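Side-chain contacts in glycoside hydrolase YxiA (Bacillus licheniformis, PDB 3LV4), which probably hydrolyses the alpha-1,5-linked arabinose backbone of arabinan as a calcium-binding family 43 glycoside hydrolase: residues L84-G87 against K88-Y92; E174-K177 against K178-F181. All blocks are in the same frame, centred on the assembly; numbering follows the deposited sequence.

Interaction 1 of 2, residues L84-G87 against K88-Y92; sequences LEDG and KFYMY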
ATOM      1  N   LEU A  84     -10.517 -17.146  -7.029  1.00 12.45           N
ATOM      2  CA  LEU A  84     -11.326 -17.863  -6.053  1.00 12.59           C
ATOM      3  C   LEU A  84     -11.157 -19.369  -6.228  1.00 11.70           C
ATOM      4  O   LEU A  84     -10.384 -19.832  -7.065  1.00 14.35           O
ATOM      5  CB  LEU A  84     -12.801 -17.469  -6.157  1.00 14.42           C
ATOM      6  CG  LEU A  84     -13.111 -15.984  -5.969  1.00 17.21           C
ATOM      7  CD1 LEU A  84     -14.597 -15.783  -5.689  1.00 14.55           C
ATOM      8  CD2 LEU A  84     -12.258 -15.364  -4.872  1.00 19.66           C
ATOM      9  N   GLU A  85     -11.891 -20.134  -5.437  1.00 12.73           N
ATOM     10  CA  GLU A  85     -11.662 -21.572  -5.369  1.00 15.59           C
ATOM     11  C   GLU A  85     -12.025 -22.308  -6.655  1.00 16.69           C
ATOM     12  O   GLU A  85     -11.530 -23.404  -6.904  1.00 19.52           O
ATOM     13  CB  GLU A  85     -12.380 -22.156  -4.153  1.00 17.39           C
ATOM     14  CG  GLU A  85     -11.726 -21.720  -2.853  1.00 22.20           C
ATOM     15  CD  GLU A  85     -12.562 -22.029  -1.632  1.00 27.70           C
ATOM     16  OE1 GLU A  85     -12.308 -23.079  -1.003  1.00 33.32           O
ATOM     17  OE2 GLU A  85     -13.464 -21.223  -1.299  1.00 26.29           O
ATOM     18  N   ASP A  86     -12.871 -21.699  -7.477  1.00 14.27           N
ATOM     19  CA  ASP A  86     -13.194 -22.277  -8.778  1.00 13.20           C
ATOM     20  C   ASP A  86     -12.060 -22.115  -9.789  1.00 15.07           C
ATOM     21  O   ASP A  86     -12.163 -22.597 -10.917  1.00 16.58           O
ATOM     22  CB  ASP A  86     -14.504 -21.699  -9.340  1.00 14.10           C
ATOM     23  CG  ASP A  86     -14.476 -20.186  -9.481  1.00 14.95           C
ATOM     24  OD1 ASP A  86     -13.399 -19.574  -9.309  1.00 15.39           O
ATOM     25  OD2 ASP A  86     -15.545 -19.608  -9.778  1.00 15.60           O
ATOM     26  N   GLY A  87     -10.982 -21.445  -9.380  1.00 14.33           N
ATOM     27  CA  GLY A  87      -9.833 -21.236 -10.243  1.00 15.42           C
ATOM     28  C   GLY A  87      -9.974 -20.071 -11.202  1.00 15.01           C
ATOM     29  O   GLY A  87      -9.044 -19.754 -11.957  1.00 13.64           O
ATOM     30  N   LYS A  88     -11.137 -19.423 -11.184  1.00 13.63           N
ATOM     31  CA  LYS A  88     -11.354 -18.268 -12.047  1.00 12.98           C
ATOM     32  C   LYS A  88     -10.864 -16.971 -11.402  1.00 13.22           C
ATOM     33  O   LYS A  88     -10.597 -16.916 -10.198  1.00 12.36           O
ATOM     34  CB  LYS A  88     -12.820 -18.168 -12.483  1.00 13.24           C
ATOM     35  CG  LYS A  88     -13.292 -19.441 -13.201  1.00 16.47           C
ATOM     36  CD  LYS A  88     -14.609 -19.254 -13.913  1.00 23.45           C
ATOM     37  CE  LYS A  88     -15.038 -20.560 -14.582  1.00 27.33           C
ATOM     38  NZ  LYS A  88     -13.926 -21.180 -15.377  1.00 28.63           N
ATOM     39  N   PHE A  89     -10.736 -15.934 -12.221  1.00 11.12           N
ATOM     40  CA  PHE A  89     -10.167 -14.676 -11.768  1.00 11.03           C
ATOM     41  C   PHE A  89     -11.249 -13.618 -11.674  1.00 11.78           C
ATOM     42  O   PHE A  89     -11.913 -13.295 -12.659  1.00 11.96           O
ATOM     43  CB  PHE A  89      -9.018 -14.253 -12.692  1.00 10.29           C
ATOM     44  CG  PHE A  89      -7.901 -15.251 -12.728  1.00 11.55           C
ATOM     45  CD1 PHE A  89      -7.843 -16.222 -13.725  1.00 12.12           C
ATOM     46  CD2 PHE A  89      -6.936 -15.259 -11.732  1.00 11.79           C
ATOM     47  CE1 PHE A  89      -6.823 -17.152 -13.743  1.00 11.49           C
ATOM     48  CE2 PHE A  89      -5.913 -16.193 -11.743  1.00 13.31           C
ATOM     49  CZ  PHE A  89      -5.855 -17.138 -12.743  1.00 12.31           C
ATOM     50  N   TYR A  90     -11.421 -13.101 -10.462  1.00 10.87           N
ATOM     51  CA  TYR A  90     -12.506 -12.188 -10.146  1.00 10.68           C
ATOM     52  C   TYR A  90     -11.966 -10.778 -10.012  1.00 10.36           C
ATOM     53  O   TYR A  90     -11.195 -10.482  -9.088  1.00 11.87           O
ATOM     54  CB  TYR A  90     -13.189 -12.624  -8.845  1.00 12.71           C
ATOM     55  CG  TYR A  90     -14.040 -13.861  -9.017  1.00 14.05           C
ATOM     56  CD1 TYR A  90     -13.462 -15.103  -9.277  1.00 11.51           C
ATOM     57  CD2 TYR A  90     -15.421 -13.781  -8.941  1.00 15.11           C
ATOM     58  CE1 TYR A  90     -14.242 -16.225  -9.453  1.00 10.91           C
ATOM     59  CE2 TYR A  90     -16.211 -14.888  -9.110  1.00 15.27           C
ATOM     60  CZ  TYR A  90     -15.624 -16.108  -9.367  1.00 15.43           C
ATOM     61  OH  TYR A  90     -16.432 -17.204  -9.541  1.00 16.01           O
HETATM   62  N   MSE A  91     -12.359  -9.923 -10.956  1.00  9.44           N
HETATM   63  CA  MSE A  91     -11.979  -8.522 -10.933  1.00  8.48           C
HETATM   64  C   MSE A  91     -13.061  -7.669 -10.293  1.00  8.22           C
HETATM   65  O   MSE A  91     -14.205  -7.630 -10.747  1.00 10.07           O
HETATM   66  CB  MSE A  91     -11.694  -8.003 -12.341  1.00 10.84           C
HETATM   67  CG  MSE A  91     -11.357  -6.508 -12.374  1.00  9.81           C
HETATM   68 SE   MSE A  91     -11.136  -5.821 -14.206  1.00 20.21          SE
HETATM   69  CE  MSE A  91      -9.493  -6.794 -14.672  1.00 16.99           C
ATOM     70  N   TYR A  92     -12.685  -6.986  -9.224  1.00  8.01           N
ATOM     71  CA  TYR A  92     -13.555  -6.019  -8.595  1.00  8.23           C
ATOM     72  C   TYR A  92     -13.209  -4.659  -9.180  1.00  8.65           C
ATOM     73  O   TYR A  92     -12.181  -4.067  -8.846  1.00 11.66           O
ATOM     74  CB  TYR A  92     -13.382  -6.095  -7.078  1.00  7.46           C
ATOM     75  CG  TYR A  92     -13.862  -7.446  -6.580  1.00  9.29           C
ATOM     76  CD1 TYR A  92     -15.162  -7.613  -6.114  1.00  8.89           C
ATOM     77  CD2 TYR A  92     -13.043  -8.573  -6.655  1.00 10.71           C
ATOM     78  CE1 TYR A  92     -15.622  -8.856  -5.688  1.00  8.96           C
ATOM     79  CE2 TYR A  92     -13.497  -9.821  -6.237  1.00 10.06           C
ATOM     80  CZ  TYR A  92     -14.786  -9.951  -5.752  1.00 11.14           C
ATOM     81  OH  TYR A  92     -15.255 -11.181  -5.348  1.00 11.14           O
TER
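A type I beta turn from Leu84 to Gly87 carries the chain from strand 80-83 into strand 89-96, and Tyr90 on the second strand reaches back to meet Leu84 and Asp86 of the turn. Leu84 lies across one face of the Tyr90 ring: its CD1 stands 3.6 Å from the ring centroid and almost on the ring normal, a CH-pi contact, while Leu84 CG lies over Tyr90 CD1 at 3.4 Å, on the same face. The Asp86 carboxylate takes the phenol end instead, with its plane turned 22° from the ring. Asp86 OD2 accepts the Tyr90 hydroxyl on its syn side, OH to OD2 2.6 Å, and Asp86 OD1 receives Lys88 N at 2.9 Å from well above the carboxylate plane. With CG between its own backbone N and carbonyl carbon (chi1 58°), Asp86 folds its carboxylate back over the turn, where both oxygens find donors. In this hairpin, which joins outermost strand 80-83 to its neighbour in a blade of the beta-propeller expected of family 43, Leu84 N donates to Lys88 O (3.2 Å), and inside the turn Gly87 N donates to Leu84 O (2.9 Å). Gly87 closes the turn with a positive phi (82°), most easily reached without a side chain. Gly87 O sits over the rim of one Phe89 ring face, 3.9 Å from Phe89 CE1, and Lys88 NZ forms a salt bridge with Asp111.

Interaction 2 of 2, residues E174-K177 against K178-F181; sequences EMDK and KTGF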
ATOM      1  N   GLU A 174     -18.201  -9.189   4.227  1.00 11.75           N
ATOM      2  CA  GLU A 174     -17.987 -10.615   4.037  1.00 10.86           C
ATOM      3  C   GLU A 174     -18.529 -11.014   2.677  1.00  9.85           C
ATOM      4  O   GLU A 174     -19.608 -10.559   2.275  1.00 11.43           O
ATOM      5  CB  GLU A 174     -18.645 -11.453   5.131  1.00 15.43           C
ATOM      6  CG  GLU A 174     -18.160 -12.890   5.087  1.00 22.53           C
ATOM      7  CD  GLU A 174     -18.551 -13.694   6.313  1.00 28.07           C
ATOM      8  OE1 GLU A 174     -18.118 -14.864   6.395  1.00 27.96           O
ATOM      9  OE2 GLU A 174     -19.287 -13.162   7.183  1.00 31.53           O
HETATM   10  N   MSE A 175     -17.782 -11.853   1.965  1.00 10.98           N
HETATM   11  CA  MSE A 175     -18.131 -12.197   0.584  1.00  9.87           C
HETATM   12  C   MSE A 175     -18.529 -13.665   0.444  1.00 12.06           C
HETATM   13  O   MSE A 175     -18.103 -14.517   1.229  1.00 12.13           O
HETATM   14  CB  MSE A 175     -16.953 -11.905  -0.355  1.00 10.84           C
HETATM   15  CG  MSE A 175     -16.352 -10.520  -0.176  1.00 13.08           C
HETATM   16 SE   MSE A 175     -17.618  -9.076  -0.590  1.00 19.04          SE
HETATM   17  CE  MSE A 175     -17.366  -8.976  -2.539  1.00 12.81           C
ATOM     18  N   ASP A 176     -19.355 -13.935  -0.563  1.00 12.60           N
ATOM     19  CA  ASP A 176     -19.754 -15.286  -0.933  1.00 13.61           C
ATOM     20  C   ASP A 176     -18.630 -15.954  -1.737  1.00 14.80           C
ATOM     21  O   ASP A 176     -18.247 -15.474  -2.798  1.00 13.15           O
ATOM     22  CB  ASP A 176     -21.048 -15.225  -1.755  1.00 14.42           C
ATOM     23  CG  ASP A 176     -21.637 -16.590  -2.023  1.00 15.39           C
ATOM     24  OD1 ASP A 176     -20.951 -17.424  -2.661  1.00 16.22           O
ATOM     25  OD2 ASP A 176     -22.794 -16.830  -1.606  1.00 17.37           O
ATOM     26  N   LYS A 177     -18.103 -17.058  -1.218  1.00 16.01           N
ATOM     27  CA  LYS A 177     -16.968 -17.747  -1.835  1.00 15.82           C
ATOM     28  C   LYS A 177     -17.292 -18.400  -3.179  1.00 15.81           C
ATOM     29  O   LYS A 177     -16.393 -18.808  -3.913  1.00 17.82           O
ATOM     30  CB  LYS A 177     -16.429 -18.813  -0.882  1.00 18.03           C
ATOM     31  CG  LYS A 177     -15.668 -18.239   0.281  1.00 23.50           C
ATOM     32  CD  LYS A 177     -14.992 -19.327   1.088  1.00 26.77           C
ATOM     33  CE  LYS A 177     -15.994 -20.114   1.913  1.00 29.06           C
ATOM     34  NZ  LYS A 177     -15.287 -21.088   2.798  1.00 30.53           N
ATOM     35  N   LYS A 178     -18.575 -18.515  -3.491  1.00 13.70           N
ATOM     36  CA  LYS A 178     -18.984 -19.159  -4.736  1.00 14.59           C
ATOM     37  C   LYS A 178     -19.346 -18.153  -5.822  1.00 15.05           C
ATOM     38  O   LYS A 178     -19.044 -18.365  -7.000  1.00 18.87           O
ATOM     39  CB  LYS A 178     -20.145 -20.125  -4.483  1.00 19.92           C
ATOM     40  CG  LYS A 178     -19.774 -21.282  -3.575  1.00 27.38           C
ATOM     41  CD  LYS A 178     -20.975 -22.171  -3.283  1.00 34.71           C
ATOM     42  CE  LYS A 178     -20.570 -23.386  -2.453  1.00 39.56           C
ATOM     43  NZ  LYS A 178     -21.760 -24.170  -2.010  1.00 42.39           N
ATOM     44  N   THR A 179     -19.988 -17.055  -5.441  1.00 12.87           N
ATOM     45  CA  THR A 179     -20.429 -16.091  -6.445  1.00 12.74           C
ATOM     46  C   THR A 179     -19.498 -14.892  -6.539  1.00 12.66           C
ATOM     47  O   THR A 179     -19.453 -14.209  -7.568  1.00 12.87           O
ATOM     48  CB  THR A 179     -21.843 -15.572  -6.158  1.00 14.45           C
ATOM     49  OG1 THR A 179     -21.826 -14.809  -4.943  1.00 13.10           O
ATOM     50  CG2 THR A 179     -22.824 -16.732  -6.031  1.00 16.68           C
ATOM     51  N   GLY A 180     -18.766 -14.626  -5.464  1.00 12.39           N
ATOM     52  CA  GLY A 180     -17.875 -13.476  -5.431  1.00 12.95           C
ATOM     53  C   GLY A 180     -18.569 -12.183  -5.037  1.00 13.03           C
ATOM     54  O   GLY A 180     -17.923 -11.134  -4.972  1.00 11.89           O
ATOM     55  N   PHE A 181     -19.877 -12.250  -4.781  1.00 12.55           N
ATOM     56  CA  PHE A 181     -20.635 -11.077  -4.326  1.00 11.81           C
ATOM     57  C   PHE A 181     -20.724 -11.044  -2.799  1.00 12.17           C
ATOM     58  O   PHE A 181     -20.499 -12.057  -2.148  1.00 13.27           O
ATOM     59  CB  PHE A 181     -22.055 -11.092  -4.890  1.00 11.39           C
ATOM     60  CG  PHE A 181     -22.132 -10.828  -6.370  1.00 11.95           C
ATOM     61  CD1 PHE A 181     -21.926  -9.552  -6.880  1.00 12.60           C
ATOM     62  CD2 PHE A 181     -22.435 -11.852  -7.246  1.00 11.58           C
ATOM     63  CE1 PHE A 181     -22.013  -9.307  -8.252  1.00 12.80           C
ATOM     64  CE2 PHE A 181     -22.526 -11.619  -8.619  1.00 13.72           C
ATOM     65  CZ  PHE A 181     -22.310 -10.343  -9.122  1.00 13.44           C
TER
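Asp176 and the five residues after it close a tight turn in which both backbone and carboxylate of the aspartate are engaged. Its N donates to Phe181 O at 2.7 Å in a nearly straight bond (170°), and its O accepts Gly180 N at 2.8 Å. With CG anti to the backbone N (chi1 -172°), the carboxylate swings over the turn, and OD1 takes two amides: Lys178 N at 2.7 Å, nearly in line with the C-O bond, and Thr179 N at 3.0 Å, from above the carboxylate plane. Without the carboxylate, as with an alanine here, the amides of Lys178 and Thr179 would probably lose their partner within the turn. Thr179 OG1 packs against Asp176 CB (3.3 Å) and accepts Phe181 N at 3.2 Å, forming an ST turn. The Met175 chain curls back (chi3 -85°), which brings its CE to 3.3 Å from Gly180 O, an oxygen that Tyr92 also reaches. Gly180 has backbone angles at which a CB would collide with the preceding carbonyl. The two amide bonds to Asp176 OD1, together with Gly180 N to Asp176 O, make up an Asx motif at the exit of strand 170-175 in a four-stranded antiparallel blade.

In the fold
Interaction 1 comes first along the chain, and the two centres lie about 10 Å apart on the same side of the chain's centre. Each belongs to its own four-stranded antiparallel sheet: residues 84-92 join the first two strands of one, 80-83 and 89-96, whereas residues 174-181 run off the end of strand 170-175 and lead toward strand 190-193 of another. The turns meet directly. Tyr92 OH lies 2.7 Å from Gly180 O, a probable hydrogen bond; Tyr92 CE1 packs on Met175 CE, Glu85 on the aliphatic part of Lys177, and Tyr90 on Thr179 O. The sheets are consecutive along the chain, consistent with neighbouring propeller blades, and the turns pack where they abut, away from the annotated sites.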